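Local coordinates for protein CooT (Carboxydothermus hydrogenoformans, PDB 6FAN) that probably serves as a nickel chaperone in the maturation of carbon monoxide dehydrogenase, at residues G30-L33 with Q39-V42; E19-L24 with H55-E60. All blocks are in the same frame, centred on the assembly; numbering follows the deposited sequence.

Contact 1: residues G30-L33 with Q39-V42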
ATOM      1  N   GLY E  30      -9.448  11.236  -2.272  1.00 37.58           N
ATOM      2  CA  GLY E  30      -8.623  10.694  -1.168  1.00 37.12           C
ATOM      3  C   GLY E  30      -8.392   9.208  -1.289  1.00 38.76           C
ATOM      4  O   GLY E  30      -8.792   8.569  -2.292  1.00 38.78           O
ATOM      5  N   LEU E  31      -7.723   8.640  -0.299  1.00 36.39           N
ATOM      6  CA  LEU E  31      -7.489   7.200  -0.284  1.00 35.46           C
ATOM      7  C   LEU E  31      -8.755   6.569   0.241  1.00 37.76           C
ATOM      8  O   LEU E  31      -9.207   6.911   1.332  1.00 38.06           O
ATOM      9  CB  LEU E  31      -6.302   6.844   0.613  1.00 32.23           C
ATOM     10  CG  LEU E  31      -4.971   7.525   0.244  1.00 34.41           C
ATOM     11  CD1 LEU E  31      -3.886   7.066   1.231  1.00 41.17           C
ATOM     12  CD2 LEU E  31      -4.518   7.289  -1.208  1.00 31.75           C
ATOM     13  N   LEU E  32      -9.350   5.675  -0.537  1.00 28.29           N
ATOM     14  CA  LEU E  32     -10.503   4.948  -0.082  1.00 30.47           C
ATOM     15  C   LEU E  32     -10.066   3.577   0.485  1.00 34.68           C
ATOM     16  O   LEU E  32      -9.461   2.750  -0.232  1.00 28.98           O
ATOM     17  CB  LEU E  32     -11.485   4.734  -1.237  1.00 33.52           C
ATOM     18  CG  LEU E  32     -12.721   3.822  -1.083  1.00 39.75           C
ATOM     19  CD1 LEU E  32     -13.591   4.137   0.119  1.00 47.26           C
ATOM     20  CD2 LEU E  32     -13.584   3.969  -2.341  1.00 38.31           C
ATOM     21  N   LEU E  33     -10.405   3.343   1.759  1.00 30.22           N
ATOM     22  CA  LEU E  33     -10.038   2.097   2.466  1.00 30.34           C
ATOM     23  C   LEU E  33     -11.273   1.294   2.724  1.00 35.59           C
ATOM     24  O   LEU E  33     -12.297   1.853   3.098  1.00 37.83           O
ATOM     25  CB  LEU E  33      -9.326   2.419   3.778  1.00 27.38           C
ATOM     26  CG  LEU E  33      -7.843   2.772   3.733  1.00 34.60           C
ATOM     27  CD1 LEU E  33      -7.511   4.044   2.924  1.00 37.28           C
ATOM     28  CD2 LEU E  33      -7.369   2.979   5.154  1.00 36.44           C
ATOM     29  N   GLN E  39     -16.711  -2.104   5.937  1.00 44.51           N
ATOM     30  CA  GLN E  39     -16.686  -0.714   6.341  1.00 46.45           C
ATOM     31  C   GLN E  39     -15.707   0.092   5.500  1.00 42.28           C
ATOM     32  O   GLN E  39     -14.565  -0.346   5.254  1.00 43.16           O
ATOM     33  CB  GLN E  39     -16.374  -0.607   7.846  1.00 54.71           C
ATOM     34  CG  GLN E  39     -16.498   0.819   8.383  1.00 59.35           C
ATOM     35  CD  GLN E  39     -15.950   1.054   9.801  1.00 69.94           C
ATOM     36  OE1 GLN E  39     -15.790   0.109  10.614  1.00 73.66           O
ATOM     37  NE2 GLN E  39     -15.631   2.341  10.103  1.00 58.11           N
ATOM     38  N   ARG E  40     -16.137   1.265   5.040  1.00 39.42           N
ATOM     39  CA  ARG E  40     -15.311   2.118   4.168  1.00 37.09           C
ATOM     40  C   ARG E  40     -15.032   3.464   4.798  1.00 41.92           C
ATOM     41  O   ARG E  40     -15.883   4.012   5.475  1.00 42.46           O
ATOM     42  CB  ARG E  40     -15.981   2.310   2.813  1.00 37.95           C
ATOM     43  CG  ARG E  40     -16.166   1.017   2.068  1.00 37.25           C
ATOM     44  CD  ARG E  40     -17.200   1.146   0.970  1.00 37.71           C
ATOM     45  NE  ARG E  40     -17.265  -0.122   0.252  1.00 37.13           N
ATOM     46  CZ  ARG E  40     -18.000  -0.346  -0.833  1.00 36.52           C
ATOM     47  NH1 ARG E  40     -18.783   0.610  -1.347  1.00 44.22           N
ATOM     48  NH2 ARG E  40     -17.937  -1.514  -1.423  1.00 36.86           N
ATOM     49  N   LYS E  41     -13.827   3.986   4.574  1.00 36.42           N
ATOM     50  CA  LYS E  41     -13.449   5.338   5.000  1.00 35.05           C
ATOM     51  C   LYS E  41     -12.546   5.960   3.959  1.00 38.70           C
ATOM     52  O   LYS E  41     -11.742   5.257   3.335  1.00 36.17           O
ATOM     53  CB  LYS E  41     -12.658   5.305   6.312  1.00 38.81           C
ATOM     54  CG  LYS E  41     -13.447   4.950   7.574  1.00 37.82           C
ATOM     55  CD  LYS E  41     -12.547   5.404   8.750  1.00 42.63           C
ATOM     56  CE  LYS E  41     -13.096   4.953  10.101  1.00 43.14           C
ATOM     57  NZ  LYS E  41     -12.153   5.475  11.118  1.00 51.66           N
ATOM     58  N   VAL E  42     -12.689   7.267   3.742  1.00 32.31           N
ATOM     59  CA  VAL E  42     -11.903   8.014   2.777  1.00 31.71           C
ATOM     60  C   VAL E  42     -11.038   9.016   3.537  1.00 36.80           C
ATOM     61  O   VAL E  42     -11.514   9.664   4.478  1.00 35.74           O
ATOM     62  CB  VAL E  42     -12.789   8.789   1.773  1.00 31.96           C
ATOM     63  CG1 VAL E  42     -11.925   9.462   0.719  1.00 31.14           C
ATOM     64  CG2 VAL E  42     -13.791   7.866   1.086  1.00 31.47           C
TER
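Leu33 and Lys41 exchange two backbone hydrogen bonds: Leu33 N gives to Lys41 O at 2.8 Å, nearly straight at 173°, and Lys41 N gives to Leu33 O at 3.0 Å. They form an antiparallel hydrogen-bonded pair, and next to it Leu32 and Val42 make a non-hydrogen-bonded one. Leu33 O also takes the CA-H of Arg40, whose CA lies 3.2 Å from it, and Leu31 O separately takes that of Val42, with Val42 CA at 3.3 Å. On one face of the hairpin Leu32 swings its CG anti to the backbone N (chi1 172°), which carries CD1 across to Val42 CG2 at 3.9 Å and to CB of Arg40. The other branch of Val42, CG1, lies 4.0 Å from Gly30 CA. Glycine suits that place twice over: a CB would crowd the valine methyl, and the backbone, at phi 130°, would jam it against the preceding carbonyl. Arg40 runs out extended to a salt bridge with Glu34. On the opposite face Leu33 is buried against Leu18, Val21 and Leu24, while Lys41 sends its ammonium to the carbonyl of Phe17 and lies in a cation-pi contact with that ring. The chemistry is thus divided: main-chain bonds fix the register, a thin aliphatic patch dresses the outer face, and Leu33 turns the inner face into core.

Contact 2: residues E19-L24 with H55-E60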
ATOM      1  N   GLU E  19      -8.863  -0.643  11.118  1.00 32.01           N
ATOM      2  CA  GLU E  19      -8.277  -1.932  11.350  1.00 36.00           C
ATOM      3  C   GLU E  19      -8.721  -2.893  10.290  1.00 39.10           C
ATOM      4  O   GLU E  19      -9.751  -2.754   9.694  1.00 36.99           O
ATOM      5  CB  GLU E  19      -8.624  -2.493  12.752  1.00 36.47           C
ATOM      6  CG  GLU E  19      -8.093  -1.718  13.963  1.00 38.77           C
ATOM      7  CD  GLU E  19      -7.927  -2.516  15.273  1.00 46.82           C
ATOM      8  OE1 GLU E  19      -8.888  -2.736  15.986  1.00 53.65           O
ATOM      9  OE2 GLU E  19      -6.823  -2.897  15.638  1.00 40.58           O
ATOM     10  N   ARG E  20      -7.853  -3.817   9.999  1.00 38.25           N
ATOM     11  CA  ARG E  20      -8.158  -4.950   9.074  1.00 34.71           C
ATOM     12  C   ARG E  20      -8.540  -4.464   7.680  1.00 34.34           C
ATOM     13  O   ARG E  20      -9.481  -5.001   7.080  1.00 33.99           O
ATOM     14  CB  ARG E  20      -9.146  -5.952   9.645  1.00 38.91           C
ATOM     15  CG  ARG E  20      -8.783  -6.259  11.111  1.00 46.36           C
ATOM     16  CD  ARG E  20      -9.730  -7.193  11.691  1.00 55.52           C
ATOM     17  NE  ARG E  20      -9.387  -8.551  11.313  1.00 61.53           N
ATOM     18  CZ  ARG E  20      -9.954  -9.637  11.837  1.00 67.15           C
ATOM     19  NH1 ARG E  20     -10.851  -9.545  12.839  1.00 53.89           N
ATOM     20  NH2 ARG E  20      -9.613 -10.849  11.407  1.00 71.04           N
ATOM     21  N   VAL E  21      -7.767  -3.517   7.156  1.00 31.32           N
ATOM     22  CA  VAL E  21      -7.938  -2.995   5.815  1.00 30.21           C
ATOM     23  C   VAL E  21      -7.667  -4.103   4.800  1.00 33.97           C
ATOM     24  O   VAL E  21      -6.637  -4.831   4.877  1.00 35.93           O
ATOM     25  CB  VAL E  21      -6.922  -1.839   5.526  1.00 29.12           C
ATOM     26  CG1 VAL E  21      -7.092  -1.274   4.089  1.00 32.77           C
ATOM     27  CG2 VAL E  21      -7.162  -0.725   6.575  1.00 31.54           C
ATOM     28  N   ASP E  22      -8.607  -4.261   3.872  1.00 30.08           N
ATOM     29  CA  ASP E  22      -8.416  -5.158   2.760  1.00 30.36           C
ATOM     30  C   ASP E  22      -7.995  -4.334   1.543  1.00 32.40           C
ATOM     31  O   ASP E  22      -6.856  -4.492   1.053  1.00 33.26           O
ATOM     32  CB  ASP E  22      -9.694  -5.955   2.477  1.00 29.08           C
ATOM     33  CG  ASP E  22      -9.562  -6.847   1.248  1.00 34.53           C
ATOM     34  OD1 ASP E  22      -8.471  -7.089   0.713  1.00 34.16           O
ATOM     35  OD2 ASP E  22     -10.579  -7.292   0.742  1.00 34.92           O
ATOM     36  N   LYS E  23      -8.882  -3.447   1.063  1.00 27.61           N
ATOM     37  CA  LYS E  23      -8.578  -2.658  -0.140  1.00 30.61           C
ATOM     38  C   LYS E  23      -8.160  -1.254   0.196  1.00 27.86           C
ATOM     39  O   LYS E  23      -8.706  -0.636   1.124  1.00 26.93           O
ATOM     40  CB  LYS E  23      -9.796  -2.616  -1.097  1.00 31.70           C
ATOM     41  CG  LYS E  23     -10.496  -3.942  -1.357  1.00 32.71           C
ATOM     42  CD  LYS E  23      -9.945  -4.858  -2.447  1.00 43.21           C
ATOM     43  CE  LYS E  23     -10.705  -6.172  -2.503  1.00 35.98           C
ATOM     44  NZ  LYS E  23     -11.959  -5.817  -3.204  1.00 48.07           N
ATOM     45  N   LEU E  24      -7.162  -0.765  -0.533  1.00 26.64           N
ATOM     46  CA  LEU E  24      -6.814   0.665  -0.451  1.00 27.97           C
ATOM     47  C   LEU E  24      -6.715   1.193  -1.894  1.00 29.13           C
ATOM     48  O   LEU E  24      -5.934   0.686  -2.684  1.00 30.25           O
ATOM     49  CB  LEU E  24      -5.476   0.860   0.304  1.00 24.16           C
ATOM     50  CG  LEU E  24      -5.066   2.291   0.665  1.00 27.76           C
ATOM     51  CD1 LEU E  24      -4.136   2.330   1.856  1.00 25.84           C
ATOM     52  CD2 LEU E  24      -4.403   2.993  -0.508  1.00 30.33           C
ATOM     53  N   HIS E  55       1.976  -5.693   9.677  1.00 35.39           N
ATOM     54  CA  HIS E  55       0.520  -5.353   9.538  1.00 45.64           C
ATOM     55  C   HIS E  55       0.233  -3.876   9.611  1.00 37.75           C
ATOM     56  O   HIS E  55      -0.733  -3.498  10.236  1.00 35.48           O
ATOM     57  CB  HIS E  55      -0.343  -6.147  10.570  1.00 45.46           C
ATOM     58  CG  HIS E  55      -0.114  -7.628  10.541  1.00 59.34           C
ATOM     59  ND1 HIS E  55      -0.391  -8.409   9.439  1.00 66.61           N
ATOM     60  CD2 HIS E  55       0.475  -8.444  11.444  1.00 56.43           C
ATOM     61  CE1 HIS E  55      -0.063  -9.664   9.698  1.00 62.58           C
ATOM     62  NE2 HIS E  55       0.468  -9.711  10.910  1.00 69.41           N
ATOM     63  N   ARG E  56       1.077  -3.045   8.997  1.00 33.53           N
ATOM     64  CA  ARG E  56       0.958  -1.567   9.134  1.00 33.47           C
ATOM     65  C   ARG E  56       0.895  -0.834   7.781  1.00 35.12           C
ATOM     66  O   ARG E  56       1.716  -1.077   6.896  1.00 28.25           O
ATOM     67  CB  ARG E  56       2.076  -0.991   9.987  1.00 33.43           C
ATOM     68  CG  ARG E  56       2.023  -1.439  11.425  1.00 40.57           C
ATOM     69  CD  ARG E  56       3.390  -1.357  12.182  1.00 42.14           C
ATOM     70  NE  ARG E  56       4.046  -0.066  12.224  1.00 40.73           N
ATOM     71  CZ  ARG E  56       3.657   0.967  12.977  1.00 44.33           C
ATOM     72  NH1 ARG E  56       2.573   0.905  13.772  1.00 45.85           N
ATOM     73  NH2 ARG E  56       4.352   2.102  12.918  1.00 41.85           N
ATOM     74  N   ILE E  57      -0.099   0.057   7.671  1.00 31.71           N
ATOM     75  CA  ILE E  57      -0.175   0.984   6.548  1.00 27.78           C
ATOM     76  C   ILE E  57      -0.031   2.371   7.209  1.00 28.57           C
ATOM     77  O   ILE E  57      -0.882   2.752   7.989  1.00 29.86           O
ATOM     78  CB  ILE E  57      -1.530   0.904   5.807  1.00 26.85           C
ATOM     79  CG1 ILE E  57      -1.743  -0.497   5.189  1.00 27.43           C
ATOM     80  CG2 ILE E  57      -1.584   1.997   4.725  1.00 24.81           C
ATOM     81  CD1 ILE E  57      -3.244  -0.816   4.870  1.00 29.34           C
ATOM     82  N   LEU E  58       1.028   3.115   6.889  1.00 30.79           N
ATOM     83  CA  LEU E  58       1.244   4.420   7.495  1.00 32.24           C
ATOM     84  C   LEU E  58       0.947   5.510   6.508  1.00 31.11           C
ATOM     85  O   LEU E  58       1.522   5.544   5.430  1.00 29.94           O
ATOM     86  CB  LEU E  58       2.676   4.576   8.029  1.00 28.65           C
ATOM     87  CG  LEU E  58       3.191   3.438   8.926  1.00 35.94           C
ATOM     88  CD1 LEU E  58       4.517   3.974   9.525  1.00 38.35           C
ATOM     89  CD2 LEU E  58       2.221   3.091  10.056  1.00 33.79           C
ATOM     90  N   LEU E  59       0.024   6.370   6.918  1.00 27.84           N
ATOM     91  CA  LEU E  59      -0.515   7.445   6.100  1.00 35.00           C
ATOM     92  C   LEU E  59      -0.115   8.796   6.698  1.00 39.48           C
ATOM     93  O   LEU E  59       0.041   8.914   7.918  1.00 42.09           O
ATOM     94  CB  LEU E  59      -2.054   7.332   6.056  1.00 31.57           C
ATOM     95  CG  LEU E  59      -2.663   6.019   5.565  1.00 33.07           C
ATOM     96  CD1 LEU E  59      -4.177   6.011   5.626  1.00 29.69           C
ATOM     97  CD2 LEU E  59      -2.135   5.654   4.193  1.00 28.46           C
ATOM     98  N   GLU E  60       0.091   9.797   5.832  1.00 41.45           N
ATOM     99  CA  GLU E  60       0.318  11.180   6.286  1.00 45.44           C
ATOM    100  C   GLU E  60      -0.703  12.082   5.621  1.00 43.47           C
ATOM    101  O   GLU E  60      -0.860  12.026   4.400  1.00 40.68           O
ATOM    102  CB  GLU E  60       1.738  11.614   5.899  1.00 46.25           C
ATOM    103  CG  GLU E  60       2.414  12.680   6.765  1.00 64.88           C
ATOM    104  CD  GLU E  60       3.940  12.456   6.887  1.00 74.39           C
ATOM    105  OE1 GLU E  60       4.241  11.312   7.258  1.00 67.45           O
ATOM    106  OE2 GLU E  60       4.780  13.385   6.647  1.00 70.66           O
TER
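Ile57 meets both Val21 and Leu24, using a different branch for each. Its CD1 lies 3.9 Å from Val21 CB and 4.0 Å from Val21 CG1, the two side chains slanting past one another. Its CG2 faces Leu24 CD1 at 3.9 Å, and here the side chains reach for each other tip to tip. The beta-branch makes this double contact possible: with CG1 anti to the carbonyl carbon (chi1 -63°) and CG2 anti to the backbone N, isoleucine spreads two arms from one CB. No hydrogen bond joins the segments, whose closest CA atoms, those of Val21 and Ile57, are 8.8 Å apart; the contact is purely apolar, and all three residues are buried.

Around this trio, Ala6 touches Val21, Ile47 packs on Leu24, and Leu50 on Ile57. The backbone of Val21 is hydrogen-bonded to that of Ala4, while Asp22 and Lys23 both face Glu34 in a classic beta bulge, after which Leu24 again points inward. The second subunit packs on this core, its Leu50 on Leu24 and its Leu52 on Ile57, and it pairs with Lys23 and Leu24 as an antiparallel strand, so the sheet runs on between subunits. Strands 13-27 and 56-61 belong to one sheet but are not neighbours in it, since strand 4-10 lies between them; they face each other through the interior because the sheet curves, as in a small all-beta domain, and the second subunit adds leucines to the same core.

Overall arrangement
From the N terminus, strand 4-10 leads into the long strand 13-27, whose bent part supplies residues 19-24 of contact 2. A turn brings in strand 30-35, and contact 1 closes the short hairpin loop back from strand 40-43. The chain then passes through strand 45-51, and strand 56-61 returns to residues 19-24, closing the larger loop; contact 1 is nested inside it. Contact 1 joins neighbouring strands at one margin of the chain's sheet, whereas contact 2 spans non-neighbouring strands through the interior. They meet directly: Leu31 CD1 lies 3.7 Å from Leu59 CD2, bringing the hairpin's inner face into the shared core.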